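Local structure of beta-1,4-galactanase (1HJS) at residues A1-V13 / E33-R47. The protein hydrolyses the beta-1,4-galactosidic linkages of type I arabinogalactans, as a glycoside hydrolase of family 53, clan GH-A. Sequence-based numbering, arbitrary orientation.
Sequences ALTYRGVDWSSVV and ENILAANGVNTVRQR. With SO4 (sulfate ion), chain H.
Val7 and Val44 pair in parallel between strands 4-8 and 43-47, the first two neighbours of the closed eight-stranded barrel of this TIM-barrel enzyme; helix 32-38 lies in the beta-alpha-beta crossover that joins them. Val7 O accepts a nearly straight bond from Arg45 N (2.8 Å). On the helix-facing side, Val7 meets Leu36 tip to tip, CG2 against CD1. Trp9 continues this layer: with CG between backbone N and carbonyl carbon (chi1 78°), its indole lies against strand 43-47, where Val44 CB sits over the five-membered ring, 3.8 Å from its centroid, with Val12 on the opposite face. At the ring edge, Trp9 NE1 donates within the ring plane to Gln46 OE1 (3.0 Å), while Asn62 takes the NE2 of that amide. Glu33, salt-bridged to Arg68, brings CB and OE1 against Trp9 CZ3. A leucine in place of Trp9 would probably leave Gln46 OE1 without this donor and open a gap between Val44 and Val12.

At the N-terminal strand ends, Asn42 links two backbone groups: ND2 donates to Thr3 O (2.9 Å), and OD1 accepts from Arg5 N and Thr43 OG1 on opposite faces of its plane. Arg5, bent at chi3 (-56°), grips Gly40 O side-on through NE and NH2, and its NH2 also binds a sulfate, probably from the crystallisation liquor. Gly40, with positive phi, is the C-prime residue of the Schellman motif ending the helix.

At the catalytic end, Asp8 OD2 meets Arg45 NH1 at 2.8 Å in a salt bridge whose hydrogen bond is weak, the carboxylate and guanidinium planes 70° apart; Arg45 also pairs with Asp79 and Glu245, the probable nucleophile. Ser10 N donates to Asp8 OD1, making an Asx turn, and Ser10 OG donates to the same oxygen. A water bridges Asp8 OD2 to Arg47 NH1, Glu297 pairs with Arg47 NH2, and Ser10 OG accepts from Arg47 N at 2.9 Å.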
# COMPACT_ATOMS: atom_id res chain seq x y z
N ALA A 1 -19.51 1.02 3.78
CA ALA A 1 -19.22 -0.37 3.33
C ALA A 1 -17.79 -0.77 3.69
O ALA A 1 -17.57 -1.73 4.42
CB ALA A 1 -19.43 -0.48 1.82
N LEU A 2 -16.81 -0.02 3.17
CA LEU A 2 -15.41 -0.31 3.44
C LEU A 2 -15.00 0.05 4.86
O LEU A 2 -15.41 1.07 5.40
CB LEU A 2 -14.51 0.46 2.47
CG LEU A 2 -14.53 0.08 0.99
CD1 LEU A 2 -13.61 1.01 0.22
CD2 LEU A 2 -14.09 -1.37 0.83
N THR A 3 -14.17 -0.80 5.45
CA THR A 3 -13.68 -0.56 6.80
C THR A 3 -12.57 0.48 6.72
O THR A 3 -12.50 1.41 7.52
CB THR A 3 -13.11 -1.85 7.42
OG1 THR A 3 -14.17 -2.79 7.59
CG2 THR A 3 -12.47 -1.56 8.77
N TYR A 4 -11.71 0.32 5.72
CA TYR A 4 -10.59 1.22 5.52
C TYR A 4 -10.76 2.06 4.26
O TYR A 4 -10.81 1.52 3.15
CB TYR A 4 -9.29 0.43 5.41
CG TYR A 4 -9.06 -0.53 6.56
CD1 TYR A 4 -8.59 -0.07 7.79
CD2 TYR A 4 -9.37 -1.88 6.43
CE1 TYR A 4 -8.44 -0.94 8.87
CE2 TYR A 4 -9.22 -2.76 7.50
CZ TYR A 4 -8.76 -2.28 8.72
OH TYR A 4 -8.64 -3.15 9.77
N ARG A 5 -10.88 3.37 4.45
CA ARG A 5 -11.00 4.30 3.33
C ARG A 5 -9.72 5.11 3.45
O ARG A 5 -9.64 6.01 4.27
CB ARG A 5 -12.22 5.22 3.52
CG ARG A 5 -13.56 4.51 3.59
CD ARG A 5 -14.70 5.52 3.65
NE ARG A 5 -14.54 6.44 4.78
CZ ARG A 5 -14.87 6.14 6.03
NH1 ARG A 5 -15.40 4.96 6.33
NH2 ARG A 5 -14.66 7.03 7.00
N GLY A 6 -8.72 4.78 2.65
CA GLY A 6 -7.48 5.52 2.79
C GLY A 6 -6.69 5.95 1.58
O GLY A 6 -7.09 5.77 0.43
N VAL A 7 -5.54 6.55 1.88
CA VAL A 7 -4.61 7.01 0.87
C VAL A 7 -3.23 6.78 1.43
O VAL A 7 -3.05 6.69 2.66
CB VAL A 7 -4.76 8.53 0.57
CG1 VAL A 7 -6.19 8.86 0.17
CG2 VAL A 7 -4.34 9.36 1.80
N ASP A 8 -2.25 6.66 0.55
CA ASP A 8 -0.87 6.53 0.98
C ASP A 8 -0.38 7.98 0.89
O ASP A 8 -0.39 8.57 -0.18
CB ASP A 8 -0.09 5.64 0.00
CG ASP A 8 1.34 5.40 0.45
OD1 ASP A 8 2.04 6.39 0.75
OD2 ASP A 8 1.76 4.23 0.48
N TRP A 9 0.01 8.55 2.03
CA TRP A 9 0.45 9.95 2.05
C TRP A 9 1.92 10.09 2.42
O TRP A 9 2.36 11.15 2.86
CB TRP A 9 -0.43 10.74 3.03
CG TRP A 9 -0.07 10.53 4.48
CD1 TRP A 9 0.34 9.37 5.08
CD2 TRP A 9 -0.11 11.52 5.52
NE1 TRP A 9 0.56 9.58 6.42
CE2 TRP A 9 0.29 10.89 6.72
CE3 TRP A 9 -0.45 12.89 5.55
CZ2 TRP A 9 0.36 11.58 7.94
CZ3 TRP A 9 -0.38 13.57 6.77
CH2 TRP A 9 0.03 12.91 7.94
N SER A 10 2.69 9.02 2.21
CA SER A 10 4.11 8.99 2.56
C SER A 10 4.93 10.23 2.24
O SER A 10 5.74 10.67 3.06
CB SER A 10 4.78 7.78 1.90
OG SER A 10 4.10 6.57 2.24
N SER A 11 4.74 10.79 1.05
CA SER A 11 5.49 11.97 0.62
C SER A 11 5.14 13.29 1.30
O SER A 11 5.75 14.31 0.99
CB SER A 11 5.30 12.16 -0.88
OG SER A 11 3.97 12.57 -1.14
N VAL A 12 4.16 13.28 2.20
CA VAL A 12 3.73 14.51 2.85
C VAL A 12 4.85 15.44 3.34
O VAL A 12 4.89 16.61 2.95
CB VAL A 12 2.75 14.23 4.02
CG1 VAL A 12 3.40 13.35 5.08
CG2 VAL A 12 2.27 15.56 4.63
N VAL A 13 5.76 14.95 4.18
CA VAL A 13 6.84 15.79 4.69
C VAL A 13 7.83 16.18 3.59
O VAL A 13 8.37 17.28 3.59
CB VAL A 13 7.58 15.10 5.86
CG1 VAL A 13 8.91 15.80 6.14
CG2 VAL A 13 6.71 15.15 7.11
N GLU A 33 -3.23 16.09 6.78
CA GLU A 33 -3.96 15.07 7.52
C GLU A 33 -5.38 15.50 7.86
O GLU A 33 -6.31 14.69 7.85
CB GLU A 33 -3.20 14.67 8.80
CG GLU A 33 -2.96 15.81 9.79
CD GLU A 33 -1.63 16.50 9.57
OE1 GLU A 33 -1.23 16.69 8.40
OE2 GLU A 33 -0.98 16.87 10.58
N ASN A 34 -5.56 16.79 8.16
CA ASN A 34 -6.89 17.29 8.49
C ASN A 34 -7.76 17.39 7.24
O ASN A 34 -8.97 17.19 7.29
CB ASN A 34 -6.78 18.65 9.19
CG ASN A 34 -5.98 18.57 10.47
OD1 ASN A 34 -6.24 17.72 11.33
ND2 ASN A 34 -5.00 19.45 10.62
N ILE A 35 -7.14 17.72 6.11
CA ILE A 35 -7.86 17.81 4.85
C ILE A 35 -8.36 16.40 4.51
O ILE A 35 -9.51 16.21 4.14
CB ILE A 35 -6.95 18.32 3.72
CG1 ILE A 35 -6.54 19.77 4.00
CG2 ILE A 35 -7.68 18.22 2.38
CD1 ILE A 35 -5.55 20.34 3.00
N LEU A 36 -7.47 15.42 4.64
CA LEU A 36 -7.83 14.03 4.34
C LEU A 36 -8.97 13.56 5.24
O LEU A 36 -9.95 12.98 4.76
CB LEU A 36 -6.62 13.12 4.53
CG LEU A 36 -5.44 13.35 3.57
CD1 LEU A 36 -4.26 12.49 4.00
CD2 LEU A 36 -5.87 13.01 2.14
N ALA A 37 -8.85 13.83 6.54
CA ALA A 37 -9.88 13.43 7.49
C ALA A 37 -11.22 14.08 7.16
O ALA A 37 -12.26 13.44 7.23
CB ALA A 37 -9.45 13.80 8.91
N ALA A 38 -11.18 15.36 6.79
CA ALA A 38 -12.40 16.09 6.46
C ALA A 38 -13.09 15.53 5.23
O ALA A 38 -14.30 15.67 5.07
CB ALA A 38 -12.08 17.57 6.25
N ASN A 39 -12.32 14.88 4.36
CA ASN A 39 -12.89 14.30 3.15
C ASN A 39 -13.24 12.82 3.23
O ASN A 39 -13.43 12.17 2.19
CB ASN A 39 -11.97 14.56 1.96
CG ASN A 39 -12.02 16.01 1.49
OD1 ASN A 39 -11.36 16.89 2.06
ND2 ASN A 39 -12.81 16.27 0.47
N GLY A 40 -13.32 12.28 4.44
CA GLY A 40 -13.70 10.88 4.60
C GLY A 40 -12.61 9.85 4.82
O GLY A 40 -12.91 8.71 5.15
N VAL A 41 -11.36 10.23 4.63
CA VAL A 41 -10.26 9.28 4.82
C VAL A 41 -10.19 8.90 6.30
O VAL A 41 -10.28 9.77 7.17
CB VAL A 41 -8.92 9.90 4.38
CG1 VAL A 41 -7.77 8.93 4.69
CG2 VAL A 41 -8.95 10.21 2.89
N ASN A 42 -10.02 7.61 6.59
CA ASN A 42 -9.93 7.18 7.99
C ASN A 42 -8.64 6.41 8.27
O ASN A 42 -8.36 6.04 9.41
CB ASN A 42 -11.15 6.34 8.40
CG ASN A 42 -11.19 4.96 7.73
OD1 ASN A 42 -10.28 4.57 7.00
ND2 ASN A 42 -12.25 4.22 8.01
N THR A 43 -7.83 6.21 7.23
CA THR A 43 -6.58 5.48 7.37
C THR A 43 -5.55 5.96 6.36
O THR A 43 -5.88 6.21 5.20
CB THR A 43 -6.78 3.97 7.13
OG1 THR A 43 -7.92 3.50 7.87
CG2 THR A 43 -5.54 3.19 7.57
N VAL A 44 -4.31 6.10 6.81
CA VAL A 44 -3.25 6.51 5.91
C VAL A 44 -2.19 5.42 5.85
O VAL A 44 -1.84 4.81 6.87
CB VAL A 44 -2.58 7.86 6.32
CG1 VAL A 44 -3.57 9.00 6.11
CG2 VAL A 44 -2.12 7.79 7.77
N ARG A 45 -1.70 5.17 4.65
CA ARG A 45 -0.67 4.17 4.40
C ARG A 45 0.67 4.89 4.30
O ARG A 45 0.75 6.00 3.75
CB ARG A 45 -1.00 3.46 3.08
CG ARG A 45 -0.06 2.32 2.67
CD ARG A 45 -0.61 1.73 1.38
NE ARG A 45 0.10 0.57 0.85
CZ ARG A 45 0.95 0.62 -0.17
NH1 ARG A 45 1.23 1.78 -0.75
NH2 ARG A 45 1.47 -0.51 -0.65
N GLN A 46 1.72 4.28 4.84
CA GLN A 46 3.05 4.87 4.83
C GLN A 46 4.13 3.83 4.53
O GLN A 46 4.16 2.76 5.14
CB GLN A 46 3.34 5.51 6.20
CG GLN A 46 2.29 6.52 6.63
CD GLN A 46 2.56 7.10 8.01
OE1 GLN A 46 1.75 7.87 8.53
NE2 GLN A 46 3.69 6.74 8.61
N ARG A 47 5.00 4.14 3.58
CA ARG A 47 6.08 3.21 3.23
C ARG A 47 7.24 3.40 4.19
O ARG A 47 7.63 4.53 4.51
CB ARG A 47 6.55 3.43 1.79
CG ARG A 47 6.89 4.86 1.42
CD ARG A 47 7.44 4.96 -0.00
NE ARG A 47 7.52 6.34 -0.47
CZ ARG A 47 6.49 7.02 -0.97
NH1 ARG A 47 5.30 6.45 -1.08
NH2 ARG A 47 6.64 8.29 -1.33
S SO4 H . -15.28 5.27 10.23
O1 SO4 H . -16.75 5.28 10.93
O2 SO4 H . -15.22 4.02 9.51
O3 SO4 H . -15.15 6.31 9.47
O4 SO4 H . -14.39 5.21 11.36
O HOH W 1 4.15 3.81 -0.59